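Side-chain contacts in interpain A (Prevotella intermedia, PDB 3BB7), which probably cleaves proteins as a thiol-dependent peptidase of the C10 family, seen here in proenzyme form with its nucleophile replaced: residues Leu90-Gly95 and Val124-Lys129; Phe269-Tyr274 and Gly278-Asn283; Cys189-Ala192 and Gln196-Gly199; Gly115-Ala120 and Ala206-Cys211. The protein carries 1 engineered substitution. All coordinates share one frame; numbering follows the deposited sequence. Where two conformers were deposited one is given.

Interaction 1: Leu90-Gly95 and Val124-Lys129. Unlike the reference sequence in segment 124-129: V124 (reference Ala).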
loop_
_atom_site.group_PDB
_atom_site.type_symbol
_atom_site.label_atom_id
_atom_site.label_comp_id
_atom_site.label_asym_id
_atom_site.label_seq_id
_atom_site.Cartn_x
_atom_site.Cartn_y
_atom_site.Cartn_z
ATOM N N LEU A 90 4.197 8.619 7.101
ATOM C CA LEU A 90 5.309 7.670 7.169
ATOM C C LEU A 90 6.642 8.320 6.762
ATOM O O LEU A 90 6.676 9.274 5.953
ATOM C CB LEU A 90 5.033 6.506 6.210
ATOM C CG LEU A 90 4.238 5.283 6.664
ATOM C CD1 LEU A 90 3.121 5.441 7.682
ATOM C CD2 LEU A 90 3.816 4.476 5.419
ATOM N N THR A 91 7.751 7.782 7.296
ATOM C CA THR A 91 9.093 8.243 6.879
ATOM C C THR A 91 9.879 7.151 6.144
ATOM O O THR A 91 10.988 7.390 5.655
ATOM C CB THR A 91 9.901 8.701 8.104
ATOM O OG1 THR A 91 9.930 7.655 9.084
ATOM C CG2 THR A 91 9.227 9.962 8.716
ATOM N N THR A 92 9.304 5.948 6.079
ATOM C CA THR A 92 9.997 4.818 5.498
ATOM C C THR A 92 9.724 4.727 3.991
ATOM O O THR A 92 8.702 5.213 3.489
ATOM C CB THR A 92 9.539 3.510 6.152
ATOM O OG1 THR A 92 8.100 3.446 6.143
ATOM C CG2 THR A 92 10.045 3.417 7.568
ATOM N N THR A 93 10.652 4.100 3.274
ATOM C CA THR A 93 10.472 3.820 1.867
ATOM C C THR A 93 10.791 2.354 1.610
ATOM O O THR A 93 11.710 2.008 0.874
ATOM C CB THR A 93 11.338 4.743 0.977
ATOM O OG1 THR A 93 12.675 4.789 1.485
ATOM C CG2 THR A 93 10.747 6.142 0.951
ATOM N N TRP A 94 10.015 1.481 2.237
ATOM C CA TRP A 94 10.342 0.060 2.198
ATOM C C TRP A 94 9.874 -0.648 0.934
ATOM O O TRP A 94 9.132 -0.065 0.130
ATOM C CB TRP A 94 9.806 -0.614 3.471
ATOM C CG TRP A 94 10.533 -0.131 4.716
ATOM C CD1 TRP A 94 11.650 0.666 4.762
ATOM C CD2 TRP A 94 10.228 -0.468 6.070
ATOM N NE1 TRP A 94 12.069 0.839 6.067
ATOM C CE2 TRP A 94 11.198 0.178 6.891
ATOM C CE3 TRP A 94 9.195 -1.206 6.689
ATOM C CZ2 TRP A 94 11.175 0.102 8.285
ATOM C CZ3 TRP A 94 9.185 -1.311 8.079
ATOM C CH2 TRP A 94 10.169 -0.647 8.863
ATOM N N GLY A 95 10.346 -1.877 0.731
ATOM C CA GLY A 95 10.037 -2.629 -0.463
ATOM C C GLY A 95 9.896 -4.107 -0.137
ATOM O O GLY A 95 9.599 -4.469 1.026
ATOM N N VAL A 124 3.131 0.389 8.407
ATOM C CA VAL A 124 2.194 0.923 9.389
ATOM C C VAL A 124 2.588 0.543 10.822
ATOM O O VAL A 124 2.566 1.398 11.699
ATOM C CB VAL A 124 0.752 0.484 9.049
ATOM C CG1 VAL A 124 -0.247 0.946 10.174
ATOM C CG2 VAL A 124 0.346 1.107 7.717
ATOM N N LEU A 125 2.962 -0.710 11.077
ATOM C CA LEU A 125 3.394 -1.089 12.442
ATOM C C LEU A 125 4.614 -0.292 12.884
ATOM O O LEU A 125 4.692 0.177 14.034
ATOM C CB LEU A 125 3.709 -2.582 12.502
ATOM C CG LEU A 125 2.490 -3.464 12.868
ATOM C CD1 LEU A 125 1.198 -3.102 12.101
ATOM C CD2 LEU A 125 2.798 -4.954 12.798
ATOM N N ASN A 126 5.545 -0.060 11.967
ATOM C CA ASN A 126 6.728 0.699 12.309
ATOM C C ASN A 126 6.383 2.158 12.642
ATOM O O ASN A 126 7.021 2.792 13.477
ATOM C CB ASN A 126 7.748 0.681 11.163
ATOM C CG ASN A 126 8.999 1.472 11.521
ATOM O OD1 ASN A 126 9.746 1.107 12.451
ATOM N ND2 ASN A 126 9.235 2.558 10.786
ATOM N N TYR A 127 5.397 2.718 11.944
ATOM C CA TYR A 127 4.946 4.083 12.261
ATOM C C TYR A 127 4.528 4.177 13.738
ATOM O O TYR A 127 4.869 5.152 14.452
ATOM C CB TYR A 127 3.806 4.485 11.319
ATOM C CG TYR A 127 3.206 5.806 11.728
ATOM C CD1 TYR A 127 3.866 7.012 11.444
ATOM C CD2 TYR A 127 2.024 5.847 12.453
ATOM C CE1 TYR A 127 3.327 8.235 11.846
ATOM C CE2 TYR A 127 1.461 7.098 12.879
ATOM C CZ TYR A 127 2.125 8.270 12.557
ATOM O OH TYR A 127 1.646 9.495 12.975
ATOM N N PHE A 128 3.801 3.162 14.217
ATOM C CA PHE A 128 3.352 3.140 15.620
ATOM C C PHE A 128 4.356 2.617 16.620
ATOM O O PHE A 128 4.184 2.832 17.826
ATOM C CB PHE A 128 2.079 2.297 15.721
ATOM C CG PHE A 128 0.886 2.952 15.062
ATOM C CD1 PHE A 128 0.344 4.125 15.606
ATOM C CD2 PHE A 128 0.354 2.433 13.895
ATOM C CE1 PHE A 128 -0.749 4.757 15.019
ATOM C CE2 PHE A 128 -0.734 3.072 13.261
ATOM C CZ PHE A 128 -1.279 4.218 13.833
ATOM N N LYS A 129 5.391 1.926 16.133
ATOM C CA LYS A 129 6.378 1.263 16.990
ATOM C C LYS A 129 5.671 0.357 18.005
ATOM O O LYS A 129 5.930 0.397 19.219
ATOM C CB LYS A 129 7.321 2.262 17.663
ATOM C CG LYS A 129 8.244 2.900 16.647
ATOM C CD LYS A 129 8.872 4.165 17.178
ATOM C CE LYS A 129 9.460 4.948 16.003
ATOM N NZ LYS A 129 8.841 4.577 14.672
HETATM O O HOH W 1 7.060 3.195 8.722
#

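Interaction 2: Phe269-Tyr274 and Gly278-Asn283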
loop_
_atom_site.group_PDB
_atom_site.type_symbol
_atom_site.label_atom_id
_atom_site.label_comp_id
_atom_site.label_asym_id
_atom_site.label_seq_id
_atom_site.Cartn_x
_atom_site.Cartn_y
_atom_site.Cartn_z
ATOM N N PHE A 269 -0.715 -1.010 -0.419
ATOM C CA PHE A 269 0.047 0.183 -0.190
ATOM C C PHE A 269 -0.497 0.813 1.069
ATOM O O PHE A 269 -1.468 0.303 1.665
ATOM C CB PHE A 269 -0.017 1.135 -1.407
ATOM C CG PHE A 269 -1.419 1.436 -1.918
ATOM C CD1 PHE A 269 -2.175 2.508 -1.406
ATOM C CD2 PHE A 269 -1.965 0.676 -2.944
ATOM C CE1 PHE A 269 -3.448 2.801 -1.919
ATOM C CE2 PHE A 269 -3.244 0.980 -3.462
ATOM C CZ PHE A 269 -3.971 2.017 -2.932
ATOM N N VAL A 270 0.122 1.915 1.475
ATOM C CA VAL A 270 -0.327 2.643 2.655
ATOM C C VAL A 270 -0.860 4.014 2.243
ATOM O O VAL A 270 -0.198 4.732 1.461
ATOM C CB VAL A 270 0.790 2.809 3.725
ATOM C CG1 VAL A 270 0.261 3.530 4.966
ATOM C CG2 VAL A 270 1.366 1.442 4.059
ATOM N N ILE A 271 -2.039 4.374 2.759
ATOM C CA ILE A 271 -2.489 5.782 2.667
ATOM C C ILE A 271 -2.064 6.442 3.950
ATOM O O ILE A 271 -2.497 6.051 5.054
ATOM C CB ILE A 271 -4.020 5.923 2.489
ATOM C CG1 ILE A 271 -4.445 5.312 1.130
ATOM C CG2 ILE A 271 -4.464 7.423 2.661
ATOM C CD1 ILE A 271 -5.955 5.205 1.003
ATOM N N ASP A 272 -1.244 7.472 3.824
ATOM C CA ASP A 272 -0.681 8.107 4.997
ATOM C C ASP A 272 -0.867 9.610 5.041
ATOM O O ASP A 272 -0.154 10.310 5.754
ATOM C CB ASP A 272 0.789 7.709 5.196
ATOM C CG ASP A 272 1.708 8.264 4.152
ATOM O OD1 ASP A 272 2.936 8.244 4.408
ATOM O OD2 ASP A 272 1.237 8.733 3.078
ATOM N N GLY A 273 -1.884 10.099 4.338
ATOM C CA GLY A 273 -2.219 11.539 4.426
ATOM C C GLY A 273 -3.228 11.871 3.343
ATOM O O GLY A 273 -3.620 11.003 2.539
ATOM N N TYR A 274 -3.591 13.146 3.268
ATOM C CA TYR A 274 -4.441 13.655 2.194
ATOM C C TYR A 274 -4.261 15.145 2.116
ATOM O O TYR A 274 -3.830 15.777 3.087
ATOM C CB TYR A 274 -5.917 13.314 2.401
ATOM C CG TYR A 274 -6.574 13.838 3.668
ATOM C CD1 TYR A 274 -6.676 13.048 4.807
ATOM C CD2 TYR A 274 -7.106 15.128 3.720
ATOM C CE1 TYR A 274 -7.283 13.534 5.950
ATOM C CE2 TYR A 274 -7.715 15.614 4.861
ATOM C CZ TYR A 274 -7.824 14.797 5.965
ATOM O OH TYR A 274 -8.431 15.266 7.100
ATOM N N GLY A 278 -8.379 16.510 -1.683
ATOM C CA GLY A 278 -8.856 15.147 -1.492
ATOM C C GLY A 278 -7.959 14.066 -2.080
ATOM O O GLY A 278 -8.280 12.879 -1.955
ATOM N N LEU A 279 -6.852 14.437 -2.744
ATOM C CA LEU A 279 -5.848 13.396 -3.107
ATOM C C LEU A 279 -5.244 12.770 -1.855
ATOM O O LEU A 279 -5.086 13.437 -0.823
ATOM C CB LEU A 279 -4.723 13.980 -3.974
ATOM C CG LEU A 279 -5.089 14.222 -5.440
ATOM C CD1 LEU A 279 -6.081 15.347 -5.582
ATOM C CD2 LEU A 279 -3.798 14.493 -6.206
ATOM N N VAL A 280 -4.912 11.484 -1.926
ATOM C CA VAL A 280 -4.332 10.808 -0.763
ATOM C C VAL A 280 -2.825 10.615 -0.944
ATOM O O VAL A 280 -2.350 10.361 -2.063
ATOM C CB VAL A 280 -5.046 9.474 -0.476
ATOM C CG1 VAL A 280 -6.479 9.743 -0.040
ATOM C CG2 VAL A 280 -5.009 8.535 -1.705
ATOM N N SER A 281 -2.072 10.741 0.149
ATOM C CA SER A 281 -0.670 10.417 0.149
ATOM C C SER A 281 -0.522 8.916 0.160
ATOM O O SER A 281 -1.096 8.235 1.023
ATOM C CB SER A 281 -0.008 11.027 1.380
ATOM O OG SER A 281 1.375 10.714 1.420
ATOM N N VAL A 282 0.245 8.398 -0.792
ATOM C CA VAL A 282 0.408 6.957 -0.987
ATOM C C VAL A 282 1.883 6.557 -0.887
ATOM O O VAL A 282 2.762 7.185 -1.508
ATOM C CB VAL A 282 -0.108 6.522 -2.355
ATOM C CG1 VAL A 282 0.086 5.017 -2.576
ATOM C CG2 VAL A 282 -1.595 6.886 -2.545
ATOM N N ASN A 283 2.112 5.518 -0.081
ATOM C CA ASN A 283 3.395 4.835 -0.021
ATOM C C ASN A 283 3.197 3.468 -0.641
ATOM O O ASN A 283 2.559 2.621 -0.054
ATOM C CB ASN A 283 3.869 4.749 1.428
ATOM C CG ASN A 283 5.284 4.200 1.541
ATOM O OD1 ASN A 283 5.607 3.186 0.925
ATOM N ND2 ASN A 283 6.144 4.903 2.296
HETATM O O HOH W 2 5.006 7.753 2.798
#

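Interaction 3: Cys189-Ala192 and Gln196-Gly199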
loop_
_atom_site.group_PDB
_atom_site.type_symbol
_atom_site.label_atom_id
_atom_site.label_comp_id
_atom_site.label_asym_id
_atom_site.label_seq_id
_atom_site.Cartn_x
_atom_site.Cartn_y
_atom_site.Cartn_z
ATOM N N CYS A 189 4.850 -10.168 9.412
ATOM C CA CYS A 189 3.634 -9.594 8.786
ATOM C C CYS A 189 3.107 -10.515 7.705
ATOM O O CYS A 189 1.868 -10.647 7.559
ATOM C CB CYS A 189 3.911 -8.211 8.213
ATOM S SG CYS A 189 4.139 -6.954 9.500
ATOM N N GLY A 190 4.011 -11.128 6.929
ATOM C CA GLY A 190 3.554 -12.085 5.900
ATOM C C GLY A 190 2.908 -13.326 6.511
ATOM O O GLY A 190 1.804 -13.744 6.102
ATOM N N VAL A 191 3.600 -13.977 7.448
ATOM C CA VAL A 191 3.058 -15.201 8.057
ATOM C C VAL A 191 1.700 -14.903 8.723
ATOM O O VAL A 191 0.740 -15.668 8.589
ATOM C CB VAL A 191 4.055 -15.792 9.057
ATOM C CG1 VAL A 191 3.400 -16.915 9.872
ATOM C CG2 VAL A 191 5.305 -16.291 8.292
ATOM N N ALA A 192 1.609 -13.782 9.436
ATOM C CA ALA A 192 0.335 -13.363 10.070
ATOM C C ALA A 192 -0.803 -13.192 9.063
ATOM O O ALA A 192 -1.972 -13.419 9.408
ATOM C CB ALA A 192 0.516 -12.096 10.834
ATOM N N GLN A 196 0.952 -16.239 0.584
ATOM C CA GLN A 196 1.241 -17.284 -0.411
ATOM C C GLN A 196 2.498 -16.766 -1.095
ATOM O O GLN A 196 2.442 -15.929 -1.996
ATOM C CB GLN A 196 0.087 -17.409 -1.401
ATOM C CG GLN A 196 -1.171 -17.964 -0.690
ATOM C CD GLN A 196 -2.320 -18.209 -1.621
ATOM O OE1 GLN A 196 -3.473 -17.912 -1.280
ATOM N NE2 GLN A 196 -2.027 -18.765 -2.797
ATOM N N TYR A 197 3.647 -17.279 -0.671
ATOM C CA TYR A 197 4.921 -16.699 -1.069
ATOM C C TYR A 197 5.292 -17.100 -2.483
ATOM O O TYR A 197 4.989 -18.220 -2.958
ATOM C CB TYR A 197 6.012 -17.130 -0.112
ATOM C CG TYR A 197 6.027 -16.308 1.159
ATOM C CD1 TYR A 197 5.565 -16.845 2.359
ATOM C CD2 TYR A 197 6.517 -15.006 1.171
ATOM C CE1 TYR A 197 5.553 -16.086 3.562
ATOM C CE2 TYR A 197 6.532 -14.243 2.355
ATOM C CZ TYR A 197 6.072 -14.799 3.553
ATOM O OH TYR A 197 6.072 -14.028 4.679
ATOM N N GLY A 198 6.018 -16.209 -3.160
ATOM C CA GLY A 198 6.531 -16.528 -4.496
ATOM C C GLY A 198 7.825 -15.787 -4.737
ATOM O O GLY A 198 8.167 -14.874 -3.985
ATOM N N GLY A 199 8.562 -16.194 -5.765
ATOM C CA GLY A 199 9.792 -15.483 -6.144
ATOM C C GLY A 199 9.540 -14.169 -6.862
ATOM O O GLY A 199 8.395 -13.775 -7.062
#

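Interaction 4: Gly115-Ala120 and Ala206-Cys211. Engineered in segment 115-120: A116 (natural residue Cys).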
loop_
_atom_site.group_PDB
_atom_site.type_symbol
_atom_site.label_atom_id
_atom_site.label_comp_id
_atom_site.label_asym_id
_atom_site.label_seq_id
_atom_site.Cartn_x
_atom_site.Cartn_y
_atom_site.Cartn_z
ATOM N N GLY A 115 5.882 -9.686 -0.279
ATOM C CA GLY A 115 4.438 -9.485 -0.571
ATOM C C GLY A 115 4.044 -8.049 -0.235
ATOM O O GLY A 115 4.449 -7.498 0.803
ATOM N N ALA A 116 3.238 -7.434 -1.093
ATOM C CA ALA A 116 2.835 -6.037 -0.887
ATOM C C ALA A 116 2.075 -5.850 0.401
ATOM O O ALA A 116 2.187 -4.806 1.060
ATOM C CB ALA A 116 1.978 -5.560 -2.049
ATOM N N VAL A 117 1.276 -6.850 0.783
ATOM C CA VAL A 117 0.504 -6.735 2.037
ATOM C C VAL A 117 1.448 -6.696 3.221
ATOM O O VAL A 117 1.247 -5.913 4.151
ATOM C CB VAL A 117 -0.534 -7.897 2.173
ATOM C CG1 VAL A 117 -1.162 -7.935 3.552
ATOM C CG2 VAL A 117 -1.613 -7.717 1.092
ATOM N N ALA A 118 2.495 -7.526 3.191
ATOM C CA ALA A 118 3.454 -7.515 4.301
ATOM C C ALA A 118 4.213 -6.204 4.357
ATOM O O ALA A 118 4.404 -5.650 5.437
ATOM C CB ALA A 118 4.396 -8.674 4.201
ATOM N N THR A 119 4.624 -5.663 3.208
ATOM C CA THR A 119 5.380 -4.416 3.197
ATOM C C THR A 119 4.514 -3.243 3.705
ATOM O O THR A 119 4.993 -2.387 4.496
ATOM C CB THR A 119 5.929 -4.179 1.792
ATOM O OG1 THR A 119 6.892 -5.203 1.511
ATOM C CG2 THR A 119 6.570 -2.811 1.653
ATOM N N ALA A 120 3.256 -3.188 3.261
ATOM C CA ALA A 120 2.363 -2.131 3.735
ATOM C C ALA A 120 2.115 -2.274 5.251
ATOM O O ALA A 120 2.246 -1.305 5.995
ATOM C CB ALA A 120 1.037 -2.189 2.967
ATOM N N ALA A 206 -1.558 -12.100 -0.544
ATOM C CA ALA A 206 -2.358 -12.307 0.659
ATOM C C ALA A 206 -3.688 -11.579 0.546
ATOM O O ALA A 206 -3.787 -10.551 -0.153
ATOM C CB ALA A 206 -1.608 -11.809 1.903
ATOM N N TYR A 207 -4.683 -12.102 1.270
ATOM C CA TYR A 207 -6.012 -11.483 1.336
ATOM C C TYR A 207 -6.103 -10.556 2.525
ATOM O O TYR A 207 -5.616 -10.875 3.612
ATOM C CB TYR A 207 -7.097 -12.553 1.447
ATOM C CG TYR A 207 -7.111 -13.484 0.260
ATOM C CD1 TYR A 207 -6.628 -14.783 0.373
ATOM C CD2 TYR A 207 -7.586 -13.053 -0.977
ATOM C CE1 TYR A 207 -6.641 -15.656 -0.759
ATOM C CE2 TYR A 207 -7.585 -13.891 -2.099
ATOM C CZ TYR A 207 -7.118 -15.189 -1.969
ATOM O OH TYR A 207 -7.122 -16.025 -3.076
ATOM N N MET A 208 -6.769 -9.424 2.347
ATOM C CA MET A 208 -6.884 -8.449 3.435
ATOM C C MET A 208 -7.658 -8.975 4.618
ATOM O O MET A 208 -7.382 -8.595 5.745
ATOM C CB MET A 208 -7.486 -7.128 2.939
ATOM C CG MET A 208 -6.547 -6.376 2.068
ATOM S SD MET A 208 -5.079 -5.832 2.991
ATOM C CE MET A 208 -4.227 -5.019 1.654
ATOM N N THR A 209 -8.585 -9.903 4.383
ATOM C CA THR A 209 -9.302 -10.490 5.494
ATOM C C THR A 209 -8.344 -11.245 6.435
ATOM O O THR A 209 -8.513 -11.224 7.676
ATOM C CB THR A 209 -10.429 -11.413 4.999
ATOM O OG1 THR A 209 -11.205 -11.867 6.116
ATOM C CG2 THR A 209 -9.895 -12.631 4.234
ATOM N N ASP A 210 -7.337 -11.879 5.843
ATOM C CA ASP A 210 -6.337 -12.628 6.609
ATOM C C ASP A 210 -5.354 -11.670 7.277
ATOM O O ASP A 210 -4.944 -11.894 8.419
ATOM C CB ASP A 210 -5.631 -13.619 5.702
ATOM C CG ASP A 210 -6.529 -14.730 5.220
ATOM O OD1 ASP A 210 -7.414 -15.199 5.969
ATOM O OD2 ASP A 210 -6.301 -15.157 4.062
ATOM N N CYS A 211 -5.012 -10.576 6.591
ATOM C CA CYS A 211 -4.181 -9.548 7.196
ATOM C C CYS A 211 -4.837 -9.022 8.502
ATOM O O CYS A 211 -4.196 -9.027 9.570
ATOM C CB CYS A 211 -3.947 -8.429 6.181
ATOM S SG CYS A 211 -2.954 -7.061 6.797
#

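Interaction 1: Leu90-Gly95 and Val124-Lys129
W94 and T92 of the 90-95 loop pack on N126, and L90 packs on Y127. N126 and Y127 lie near the C-terminal end of helix 116-128.

The van der Waals contacts come first. W94 uses the six-membered end of its indole. Its CH2 is 3.6 Å from CB of N126, and the amide carbon CG is equally near. The two side chains meet at about a right angle. The ring and amide planes are 38° apart, so the pair is not a flat stack. The chi1 of N126 is -180°, which carries CG away from its own backbone N and places the amide beside the loop. There ND2 comes within 3.4 Å of T92 CG2. The same methyl lies 3.3 Å above one face of the W94 ring, toward its rim. L90 makes an apolar contact elsewhere. Its CD1 reaches CB of Y127 at 3.8 Å, at the base of that side chain and not at its hydroxyl.

The polar contact is indirect. A water donates to T92 OG1 at 2.8 Å and accepts from N126 ND2 at 3.1 Å. T92 OG1 is also hydrogen-bonded to OE1 of Q123 on the same helix. That OE1 binds W94 N too, so one amide oxygen grips the loop twice. W94 NE1 has its partner elsewhere: it is hydrogen-bonded to K167 O.

The chemistry is thus mixed. Van der Waals contacts bring loop and helix together, while the buried hydroxyl of T92 and amide nitrogen of N126 are linked through water and make no direct bond.

Interaction 2: Phe269-Tyr274 and Gly278-Asn283
D272 and S281 face each other across a beta hairpin. Its strands, 267-274 and 280-283, are antiparallel neighbours in the large sheet, which strands of the N-terminal, inhibitor-like part also join. Backbone bonds hold them together. V270 and N283 form a hydrogen-bonded pair, with V270 N to N283 O at 3.0 Å. D272 N donates to S281 O.

The D272 side chain adds a further tie. From CB, a chi1 of 69° puts CG between the backbone N and the carbonyl carbon. This turns the carboxylate toward S281. OD2 accepts from S281 OG at 2.6 Å, on its syn side and 24° out of the carboxylate plane. S281 OG is also hydrogen-bonded to OG1 of T88. The other oxygen, OD1, receives L90 N and a water at 2.7 Å. That water accepts from N283 ND2, whose stronger partner is T92 O. Both carboxylate oxygens are therefore engaged, which would be consistent with a charged D272.

I271, V280 and V282 lie on the other face. I271 CG2 is 3.8 Å from CB of V280. Closer to the predicted catalytic H267, the F269 ring meets V282 obliquely, with CD1 3.6 Å from V282 CG1.

Interaction 3: Cys189-Ala192 and Gln196-Gly199
The hydroxyl of Y197 meets the backbone of G190 and V191. Its OH lies 3.4 Å from G190 CA and 3.7 Å from V191 N. Neither is a hydrogen bond, and none joins the two segments. The contact is close packing of a polar tip against a helix backbone.

G190 makes the fit possible. It has no side chain, and its CA lies bare where the tyrosine arrives. The hydroxyl can then settle against the main chain of the helix. V191 adds little. Its CG2 is 4.3 Å from the Y197 OH.

The approach is long, and the ring meets the helix obliquely through its hydroxyl. The CA atoms of G190 and Y197 are 8.5 Å apart, and the tyrosine side chain spans this gap. At chi1 -81° its CG stands anti to the carbonyl carbon, and the ring is sent from the loop toward the helix. Only the hydroxyl end arrives: CZ is already 4.4 Å from G190 CA.

Three residues separate the segments in the chain. The loop thus turns back after helix 176-192, and Y197 rests on the last turn of the helix it has just left. The loop has its own anchors. G198 N is hydrogen-bonded to S204 OG, and Q196 and G205 are joined by backbone hydrogen bonding.

The helix end lies between two parts of the fold. C189 packs on A118, T121, A122 and L125 of helix 116-128. V191 and Y197 both touch I152 of strand 150-154, while Y197 reaches V140 and V191 reaches H138 on the paired strand 138-142.

Interaction 4: Gly115-Ala120 and Ala206-Cys211
V117 and A206 bring the two backbones together, with their CA atoms 6.4 Å apart. Both segments hold the start of a helix. G115 is the N-cap of helix 116-128, and Y207 is the N-cap of helix 208-218. The first turns are closed by T119 N to G115 O at 3.0 Å and by C211 N to Y207 O at 3.1 Å. No hydrogen bond crosses between the segments.

V117 carries the contact with both its methyls. Its chi1 of 170° sends CG1 away from its own backbone N, toward C211, where it lies 3.8 Å from SG. CG2 meets the CE of M208 at 3.8 Å. CB of V117 faces CB of A206 at 4.1 Å.

Helix 116-128 begins at A116, an engineered residue in the place of the predicted nucleophilic cysteine. A nucleophile at the start of a central helix is the papain-like arrangement of clan CA peptidases. V117 follows that position directly in the chain.

M208 is bent at chi2 (-65°), and the M208 and V117 side chains run antiparallel, side by side. M208 also touches A268, next to the predicted catalytic H267, and Y226 of strand 225-228.

Helix 116-128 ties the set together. Interaction 4 uses its first turn and interaction 1 its last, with centres 15 Å apart. Along the chain these two cross, since their segments alternate. Interaction 3 is nested inside the loop that interaction 4 closes. The two are close, with centres 8 Å apart, and A118 packs on C189 and G190. Interaction 2 comes last in sequence, on the sheet beside the same helix. There V270 packs on A120 and V124, and the 90-95 loop adds two probable hydrogen bonds. Interactions 2 and 3 do not touch. Interaction 4 holds the predicted catalytic position A116 and interaction 2 comes near H267; interactions 1 and 3 pack about 10 to 11 Å from A116.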